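Local coordinates for protein AlkD2 (Streptococcus mutans, PDB 6M9M) that is of unknown function but belongs to the HEAT-like repeat family of DNA glycosylases and binds the nucleotide inosine-5'-monophosphate, at residues S118-R123 and D156-V161; A126-R131 and R162-N167; A168-S173 and A201-D206. One frame throughout, in Å; residues are numbered along the deposited sequence. Where two conformers were deposited one is given.

Contact 1. Residues S118-R123 and D156-V161; sequences SNLHTR and DVSEYV
R123 grips D156 side-on where the N-terminal ends of helices 120-129 and 159-175 meet in this HEAT-like repeat fold. R123 NE bonds D156 OD2 at 2.7 Å on the syn lone pair. R123 NH2 bonds D156 OD1 at 2.9 Å, nearly straight at 175°. Two nitrogens each take one oxygen, tip to tip; the two planes are 29° apart, nearly coplanar. L120 packs beside the salt bridge, against S158 and Y160. With its CG between the backbone N and the carbonyl carbon (chi1 69°), L120 CD1 lies between Y160 CD2, 3.7 Å away, and the face of the H121 ring, over the ring centre. The H121 and Y160 rings meet obliquely at one corner. The side chain of Y160 is about 6 Å from the bound IMP and packs on Q88 of helix 85-102.

The second shell fixes these groups. N119 is the N-cap of helix 120-129, and its OD1 takes both H121 N and H121 ND1, which holds the imidazole. S158 caps the other helix, with OG accepting from V161 N. An Asx turn sets the carboxylate: D156 OD1 accepts from S158 N on its anti lone pair, at 2.9 Å.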
loop_
_atom_site.group_PDB
_atom_site.type_symbol
_atom_site.label_atom_id
_atom_site.label_comp_id
_atom_site.label_asym_id
_atom_site.label_seq_id
_atom_site.Cartn_x
_atom_site.Cartn_y
_atom_site.Cartn_z
ATOM N N SER A 118 -10.432 10.098 0.666
ATOM C CA SER A 118 -10.987 10.510 1.947
ATOM C C SER A 118 -10.567 9.590 3.090
ATOM O O SER A 118 -10.490 10.038 4.231
ATOM C CB SER A 118 -12.525 10.569 1.858
ATOM O OG SER A 118 -13.077 9.293 1.499
ATOM N N ASN A 119 -10.322 8.309 2.826
ATOM C CA ASN A 119 -10.011 7.345 3.873
ATOM C C ASN A 119 -8.507 7.370 4.113
ATOM O O ASN A 119 -7.722 7.131 3.193
ATOM C CB ASN A 119 -10.504 5.949 3.483
ATOM C CG ASN A 119 -10.399 4.930 4.614
ATOM O OD1 ASN A 119 -9.525 4.987 5.481
ATOM N ND2 ASN A 119 -11.296 3.967 4.587
ATOM N N LEU A 120 -8.114 7.678 5.344
ATOM C CA LEU A 120 -6.705 7.712 5.688
ATOM C C LEU A 120 -6.006 6.392 5.371
ATOM O O LEU A 120 -4.811 6.389 5.073
ATOM C CB LEU A 120 -6.545 8.094 7.161
ATOM C CG LEU A 120 -7.013 7.071 8.216
ATOM C CD1 LEU A 120 -5.911 6.075 8.579
ATOM C CD2 LEU A 120 -7.521 7.761 9.458
ATOM N N HIS A 121 -6.730 5.267 5.420
ATOM C CA HIS A 121 -6.101 3.989 5.108
ATOM C C HIS A 121 -5.797 3.856 3.624
ATOM O O HIS A 121 -4.829 3.188 3.252
ATOM C CB HIS A 121 -6.981 2.835 5.574
ATOM C CG HIS A 121 -7.161 2.779 7.057
ATOM N ND1 HIS A 121 -8.264 3.307 7.685
ATOM C CD2 HIS A 121 -6.359 2.299 8.038
ATOM C CE1 HIS A 121 -8.143 3.139 8.990
ATOM N NE2 HIS A 121 -6.997 2.531 9.231
ATOM N N THR A 122 -6.613 4.472 2.772
ATOM C CA THR A 122 -6.311 4.490 1.343
ATOM C C THR A 122 -5.050 5.301 1.080
ATOM O O THR A 122 -4.164 4.871 0.337
ATOM C CB THR A 122 -7.499 5.092 0.585
ATOM O OG1 THR A 122 -8.705 4.377 0.910
ATOM C CG2 THR A 122 -7.272 5.065 -0.926
ATOM N N ARG A 123 -4.945 6.476 1.704
ATOM C CA ARG A 123 -3.770 7.318 1.512
ATOM C C ARG A 123 -2.515 6.619 2.016
ATOM O O ARG A 123 -1.478 6.627 1.339
ATOM C CB ARG A 123 -3.966 8.649 2.246
ATOM C CG ARG A 123 -5.186 9.434 1.779
ATOM C CD ARG A 123 -5.181 10.884 2.206
ATOM N NE ARG A 123 -5.166 11.117 3.644
ATOM C CZ ARG A 123 -6.233 11.076 4.432
ATOM N NH1 ARG A 123 -7.423 10.734 3.939
ATOM N NH2 ARG A 123 -6.101 11.353 5.711
ATOM N N ASP A 156 -0.981 15.927 6.471
ATOM C CA ASP A 156 -2.102 15.008 6.601
ATOM C C ASP A 156 -2.664 15.011 8.021
ATOM O O ASP A 156 -1.923 15.054 9.007
ATOM C CB ASP A 156 -1.682 13.593 6.220
ATOM C CG ASP A 156 -2.863 12.735 5.818
ATOM O OD1 ASP A 156 -3.546 12.178 6.702
ATOM O OD2 ASP A 156 -3.105 12.639 4.598
ATOM N N VAL A 157 -3.988 14.914 8.120
ATOM C CA VAL A 157 -4.635 14.898 9.427
ATOM C C VAL A 157 -4.326 13.637 10.229
ATOM O O VAL A 157 -4.452 13.645 11.451
ATOM C CB VAL A 157 -6.165 15.088 9.293
ATOM C CG1 VAL A 157 -6.501 16.405 8.594
ATOM C CG2 VAL A 157 -6.807 13.911 8.580
ATOM N N SER A 158 -3.920 12.551 9.583
ATOM C CA SER A 158 -3.760 11.254 10.228
ATOM C C SER A 158 -2.306 11.003 10.607
ATOM O O SER A 158 -1.421 11.058 9.757
ATOM C CB SER A 158 -4.215 10.156 9.264
ATOM O OG SER A 158 -3.720 8.891 9.649
ATOM N N GLU A 159 -2.068 10.675 11.879
ATOM C CA GLU A 159 -0.712 10.341 12.311
ATOM C C GLU A 159 -0.189 9.092 11.606
ATOM O O GLU A 159 1.000 8.998 11.279
ATOM C CB GLU A 159 -0.636 10.169 13.828
ATOM C CG GLU A 159 0.799 9.977 14.303
ATOM C CD GLU A 159 0.933 10.021 15.804
ATOM O OE1 GLU A 159 -0.024 9.633 16.502
ATOM O OE2 GLU A 159 1.998 10.456 16.286
ATOM N N TYR A 160 -1.064 8.116 11.377
ATOM C CA TYR A 160 -0.702 6.901 10.658
ATOM C C TYR A 160 -0.170 7.238 9.279
ATOM O O TYR A 160 0.861 6.716 8.851
ATOM C CB TYR A 160 -1.966 6.038 10.585
ATOM C CG TYR A 160 -1.882 4.658 9.942
ATOM C CD1 TYR A 160 -1.102 3.654 10.494
ATOM C CD2 TYR A 160 -2.695 4.328 8.863
ATOM C CE1 TYR A 160 -1.086 2.366 9.944
ATOM C CE2 TYR A 160 -2.694 3.065 8.322
ATOM C CZ TYR A 160 -1.890 2.085 8.858
ATOM O OH TYR A 160 -1.934 0.815 8.295
ATOM N N VAL A 161 -0.868 8.116 8.565
ATOM C CA VAL A 161 -0.382 8.583 7.273
ATOM C C VAL A 161 0.950 9.307 7.432
ATOM O O VAL A 161 1.904 9.056 6.687
ATOM C CB VAL A 161 -1.434 9.466 6.579
ATOM C CG1 VAL A 161 -0.858 10.044 5.283
ATOM C CG2 VAL A 161 -2.699 8.664 6.263
#

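Contact 2. Residues A126-R131 and R162-N167; sequences ATEGLR and RKSVGN
S164 of helix 159-175 points its hydroxyl at T127 and E128 near the C-terminal end of helix 120-129, and polar bonds at S164 are central to the contact. S164 OG donates to E128 OE1 at 2.8 Å, on the anti lone pair of that oxygen. S164 OG also lies 2.8 Å from T127 OG1. S164 and T127 each have two conformers, so both pairings are tentative and hold for one of them. The threonine hydroxyl has backbone partners in its own helix as well, R124 O and, weakly, R123 O. S164 OG is anti to its backbone N (chi1 -177°), which carries it across to both partners.

The charged groups come next. R131 NH1 forms a salt bridge with E128 OE1 at 3.2 Å, on the syn side. E128 OE1 thus takes two donors, one from helix 159-175 (S164) and one from the turn after its own helix (R131). The bend of E128 at chi2 (74°) turns its carboxylate back toward R131. The strongest partner of R131 lies farther along helix 159-175: its NE pairs with D171.

The remaining contacts are packing. N167 CB sits over one face of the R131 guanidinium, 3.5 Å from R131 NH2. The amide and guanidinium planes are only 18° apart. T127 CG2 touches V165 CG2 more loosely, at 4.3 Å, and both side chains also pack on L153.

The side chain of E128 is about 8 Å from the bound IMP and does not line its pocket. R131, and tentatively S164, may favour a charged glutamate.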
loop_
_atom_site.group_PDB
_atom_site.type_symbol
_atom_site.label_atom_id
_atom_site.label_comp_id
_atom_site.label_asym_id
_atom_site.label_seq_id
_atom_site.Cartn_x
_atom_site.Cartn_y
_atom_site.Cartn_z
ATOM N N ALA A 126 -1.119 3.731 -0.254
ATOM C CA ALA A 126 -0.298 4.183 -1.374
ATOM C C ALA A 126 1.069 4.671 -0.912
ATOM O O ALA A 126 2.095 4.326 -1.517
ATOM C CB ALA A 126 -1.025 5.279 -2.145
ATOM N N THR A 127 1.113 5.487 0.144
ATOM C CA THR A 127 2.404 6.001 0.589
ATOM C C THR A 127 3.309 4.872 1.050
ATOM O O THR A 127 4.497 4.846 0.716
ATOM C CB THR A 127 2.256 7.063 1.692
ATOM O OG1 THR A 127 1.631 6.510 2.857
ATOM C CG2 THR A 127 1.464 8.273 1.184
ATOM N N GLU A 128 2.773 3.943 1.840
ATOM C CA GLU A 128 3.568 2.855 2.395
ATOM C C GLU A 128 3.860 1.777 1.370
ATOM O O GLU A 128 4.971 1.237 1.325
ATOM C CB GLU A 128 2.837 2.240 3.587
ATOM C CG GLU A 128 3.640 1.203 4.358
ATOM C CD GLU A 128 4.752 1.779 5.224
ATOM O OE1 GLU A 128 4.793 3.020 5.441
ATOM O OE2 GLU A 128 5.565 0.971 5.706
ATOM N N GLY A 129 2.876 1.438 0.546
ATOM C CA GLY A 129 3.031 0.306 -0.352
ATOM C C GLY A 129 4.111 0.490 -1.394
ATOM O O GLY A 129 4.731 -0.480 -1.817
ATOM N N LEU A 130 4.372 1.728 -1.803
ATOM C CA LEU A 130 5.398 2.005 -2.797
ATOM C C LEU A 130 6.795 2.174 -2.193
ATOM O O LEU A 130 7.767 2.310 -2.946
ATOM C CB LEU A 130 5.018 3.221 -3.646
ATOM C CG LEU A 130 4.140 2.913 -4.864
ATOM C CD1 LEU A 130 2.786 2.357 -4.456
ATOM C CD2 LEU A 130 4.007 4.167 -5.722
ATOM N N ARG A 131 6.938 2.164 -0.863
ATOM C CA ARG A 131 8.277 2.289 -0.281
ATOM C C ARG A 131 9.117 1.069 -0.662
ATOM O O ARG A 131 8.619 -0.065 -0.652
ATOM C CB ARG A 131 8.169 2.368 1.240
ATOM C CG ARG A 131 7.517 3.651 1.762
ATOM C CD ARG A 131 7.390 3.630 3.282
ATOM N NE ARG A 131 8.716 3.624 3.884
ATOM C CZ ARG A 131 8.959 3.364 5.155
ATOM N NH1 ARG A 131 7.953 3.108 5.977
ATOM N NH2 ARG A 131 10.207 3.381 5.596
ATOM N N ARG A 162 1.028 10.247 8.383
ATOM C CA ARG A 162 2.224 11.080 8.497
ATOM C C ARG A 162 3.478 10.262 8.778
ATOM O O ARG A 162 4.561 10.606 8.299
ATOM C CB ARG A 162 2.054 12.157 9.566
ATOM C CG ARG A 162 1.018 13.210 9.239
ATOM C CD ARG A 162 1.109 14.414 10.156
ATOM N NE ARG A 162 0.972 14.095 11.575
ATOM C CZ ARG A 162 -0.178 13.988 12.237
ATOM N NH1 ARG A 162 -1.335 14.148 11.620
ATOM N NH2 ARG A 162 -0.171 13.723 13.540
ATOM N N LYS A 163 3.364 9.187 9.566
ATOM C CA LYS A 163 4.536 8.354 9.815
ATOM C C LYS A 163 5.023 7.709 8.527
ATOM O O LYS A 163 6.229 7.648 8.271
ATOM C CB LYS A 163 4.213 7.301 10.868
ATOM C CG LYS A 163 4.056 7.903 12.257
ATOM C CD LYS A 163 3.757 6.855 13.304
ATOM C CE LYS A 163 3.835 7.448 14.701
ATOM N NZ LYS A 163 3.519 6.445 15.749
ATOM N N SER A 164 4.100 7.252 7.683
ATOM C CA SER A 164 4.482 6.685 6.390
ATOM C C SER A 164 5.089 7.744 5.471
ATOM O O SER A 164 6.083 7.485 4.790
ATOM C CB SER A 164 3.252 6.026 5.786
ATOM O OG SER A 164 3.530 5.402 4.571
ATOM N N VAL A 165 4.524 8.945 5.471
ATOM C CA VAL A 165 5.044 10.047 4.662
ATOM C C VAL A 165 6.468 10.385 5.074
ATOM O O VAL A 165 7.370 10.470 4.238
ATOM C CB VAL A 165 4.118 11.271 4.810
ATOM C CG1 VAL A 165 4.732 12.521 4.198
ATOM C CG2 VAL A 165 2.766 10.998 4.187
ATOM N N GLY A 166 6.686 10.604 6.368
ATOM C CA GLY A 166 8.012 10.970 6.817
ATOM C C GLY A 166 9.042 9.890 6.560
ATOM O O GLY A 166 10.167 10.175 6.150
ATOM N N ASN A 167 8.678 8.633 6.808
ATOM C CA ASN A 167 9.609 7.540 6.556
ATOM C C ASN A 167 9.826 7.291 5.071
ATOM O O ASN A 167 10.925 6.875 4.684
ATOM C CB ASN A 167 9.137 6.296 7.289
ATOM C CG ASN A 167 9.418 6.375 8.779
ATOM O OD1 ASN A 167 10.510 6.742 9.189
ATOM N ND2 ASN A 167 8.421 6.089 9.587
#

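Contact 3. Residues A168-S173 and A201-D206; sequences ALRDIS and ASKFID
S173 OG is gripped from two directions between helix 159-175 and the loop after helix 192-201. It donates to R170 O, one turn back in its own helix, at 2.7 Å. It also accepts from a water, 2.7 Å from S173 OG. That water donates to A201 O as well and accepts from F204 N at 2.8 Å. One water thus joins S173 to the end of helix 192-201 (A201 O) and to the turn (F204 N). The OG of S173 sits between its backbone N and carbonyl carbon (chi1 76°), which lets it reach R170 O. A second water donates to S173 O and to F204 O. No direct hydrogen bond crosses between 168-173 and 201-206; the two waters supply the polar link.

The R170 chain is extended from CG to NE and reaches across to K203 and F204. Its guanidinium has K203 CB over one face, with R170 NH2 3.5 Å away. R170 NE comes 3.8 Å from F204 CE2, but obliquely, with the ring and guanidinium planes 79° apart. R170 NH2 has its strongest partner in L200 O, near the C-terminal end of helix 192-201. The like charges of R170 and K203 stay separate, with R170 NH1 5.4 Å from K203 NZ. The F204 ring is backed on one face by K203 CG, over its centre.

Apolar contacts close the inner side. L169 CB meets A201 CB at 3.7 Å; the closest backbone approach is next to it, at R170 and A201. S173 CB touches I205 CD1, and S173 also packs on V180 of helix 177-185.

The loop folds as a type I beta turn from S202 to I205, closed by I205 N to S202 O. It follows the last helix of the chain, so this is the packing of a C-terminal tail on the end of an all-helical HEAT-like repeat array, away from the IMP site.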
loop_
_atom_site.group_PDB
_atom_site.type_symbol
_atom_site.label_atom_id
_atom_site.label_comp_id
_atom_site.label_asym_id
_atom_site.label_seq_id
_atom_site.Cartn_x
_atom_site.Cartn_y
_atom_site.Cartn_z
ATOM N N ALA A 168 8.819 7.555 4.226
ATOM C CA ALA A 168 9.019 7.418 2.786
ATOM C C ALA A 168 10.018 8.445 2.264
ATOM O O ALA A 168 10.842 8.134 1.391
ATOM C CB ALA A 168 7.683 7.510 2.054
ATOM N N LEU A 169 9.978 9.669 2.799
ATOM C CA LEU A 169 10.980 10.665 2.441
ATOM C C LEU A 169 12.342 10.303 3.030
ATOM O O LEU A 169 13.375 10.521 2.387
ATOM C CB LEU A 169 10.538 12.051 2.909
ATOM C CG LEU A 169 9.329 12.657 2.201
ATOM C CD1 LEU A 169 8.850 13.898 2.937
ATOM C CD2 LEU A 169 9.630 13.005 0.749
ATOM N N ARG A 170 12.359 9.764 4.255
ATOM C CA ARG A 170 13.601 9.295 4.869
ATOM C C ARG A 170 14.272 8.236 4.006
ATOM O O ARG A 170 15.494 8.287 3.798
ATOM C CB ARG A 170 13.284 8.750 6.257
ATOM C CG ARG A 170 14.464 8.455 7.156
ATOM C CD ARG A 170 13.961 7.781 8.418
ATOM N NE ARG A 170 14.927 7.469 9.468
ATOM C CZ ARG A 170 15.079 8.165 10.596
ATOM N NH1 ARG A 170 15.933 7.738 11.505
ATOM N NH2 ARG A 170 14.406 9.289 10.800
ATOM N N ASP A 171 13.489 7.285 3.469
ATOM C CA ASP A 171 14.052 6.289 2.564
ATOM C C ASP A 171 14.794 6.975 1.412
ATOM O O ASP A 171 15.933 6.624 1.063
ATOM C CB ASP A 171 12.953 5.469 1.865
ATOM C CG ASP A 171 12.079 4.616 2.776
ATOM O OD1 ASP A 171 12.497 4.133 3.843
ATOM O OD2 ASP A 171 10.935 4.342 2.311
ATOM N N ILE A 172 14.109 7.922 0.761
ATOM C CA ILE A 172 14.629 8.562 -0.444
ATOM C C ILE A 172 15.874 9.367 -0.123
ATOM O O ILE A 172 16.798 9.438 -0.943
ATOM C CB ILE A 172 13.514 9.406 -1.099
ATOM C CG1 ILE A 172 12.370 8.505 -1.559
ATOM C CG2 ILE A 172 14.050 10.208 -2.276
ATOM C CD1 ILE A 172 11.122 9.272 -1.956
ATOM N N SER A 173 15.924 9.974 1.062
ATOM C CA SER A 173 17.042 10.828 1.426
ATOM C C SER A 173 18.365 10.085 1.460
ATOM O O SER A 173 19.418 10.723 1.320
ATOM C CB SER A 173 16.807 11.446 2.805
ATOM O OG SER A 173 17.033 10.499 3.840
ATOM N N ALA A 201 11.900 12.808 8.222
ATOM C CA ALA A 201 12.481 12.913 6.887
ATOM C C ALA A 201 13.903 13.451 6.869
ATOM O O ALA A 201 14.603 13.251 5.867
ATOM C CB ALA A 201 11.597 13.809 6.020
ATOM N N SER A 202 14.351 14.110 7.937
ATOM C CA SER A 202 15.554 14.932 7.886
ATOM C C SER A 202 16.765 14.340 8.604
ATOM O O SER A 202 17.825 14.979 8.624
ATOM C CB SER A 202 15.260 16.324 8.471
ATOM O OG SER A 202 14.917 16.223 9.846
ATOM N N LYS A 203 16.662 13.131 9.155
ATOM C CA LYS A 203 17.752 12.580 9.959
ATOM C C LYS A 203 19.077 12.526 9.203
ATOM O O LYS A 203 20.145 12.737 9.794
ATOM C CB LYS A 203 17.359 11.182 10.444
ATOM C CG LYS A 203 18.469 10.419 11.175
ATOM C CD LYS A 203 18.925 11.129 12.412
ATOM C CE LYS A 203 19.733 10.211 13.328
ATOM N NZ LYS A 203 20.914 9.573 12.682
ATOM N N PHE A 204 19.043 12.207 7.913
ATOM C CA PHE A 204 20.256 11.992 7.135
ATOM C C PHE A 204 20.565 13.142 6.186
ATOM O O PHE A 204 21.326 12.969 5.231
ATOM C CB PHE A 204 20.188 10.649 6.414
ATOM C CG PHE A 204 19.976 9.498 7.347
ATOM C CD1 PHE A 204 20.998 9.090 8.201
ATOM C CD2 PHE A 204 18.756 8.852 7.414
ATOM C CE1 PHE A 204 20.801 8.051 9.097
ATOM C CE2 PHE A 204 18.566 7.812 8.292
ATOM C CZ PHE A 204 19.587 7.411 9.131
ATOM N N ILE A 205 20.031 14.323 6.469
ATOM C CA ILE A 205 20.218 15.509 5.642
ATOM C C ILE A 205 21.060 16.506 6.420
ATOM O O ILE A 205 20.782 16.787 7.592
ATOM C CB ILE A 205 18.866 16.127 5.241
ATOM C CG1 ILE A 205 18.055 15.161 4.375
ATOM C CG2 ILE A 205 19.082 17.442 4.520
ATOM C CD1 ILE A 205 18.769 14.710 3.122
ATOM N N ASP A 206 22.091 17.035 5.765
ATOM C CA ASP A 206 22.900 18.132 6.297
ATOM C C ASP A 206 22.206 19.425 5.882
ATOM O O ASP A 206 22.535 20.052 4.877
ATOM C CB ASP A 206 24.314 18.033 5.741
ATOM C CG ASP A 206 25.250 19.060 6.330
ATOM O OD1 ASP A 206 25.229 19.260 7.564
ATOM O OD2 ASP A 206 26.033 19.642 5.553
HETATM O O HOH W 1 16.838 11.816 6.208
HETATM O O HOH W 2 21.660 11.377 3.037
#

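All three contacts share helix 159-175, taken in turn from its N-terminal end to its later part. Contacts 1 and 2 also share helix 120-129. Their centres are 10 Å apart, and their segments alternate along the chain. They touch through R162 NH1, which probably bonds D156 O and V157 O. Contact 3 comes later in the chain, with its centre 12 Å from contact 2 and 21 Å from contact 1. An arginine-aspartate salt bridge links contact 2 to contact 3, and G166 O packs on A201 CB. One helix thus runs from the contacts near the IMP to the C-terminal end of the HEAT-like array.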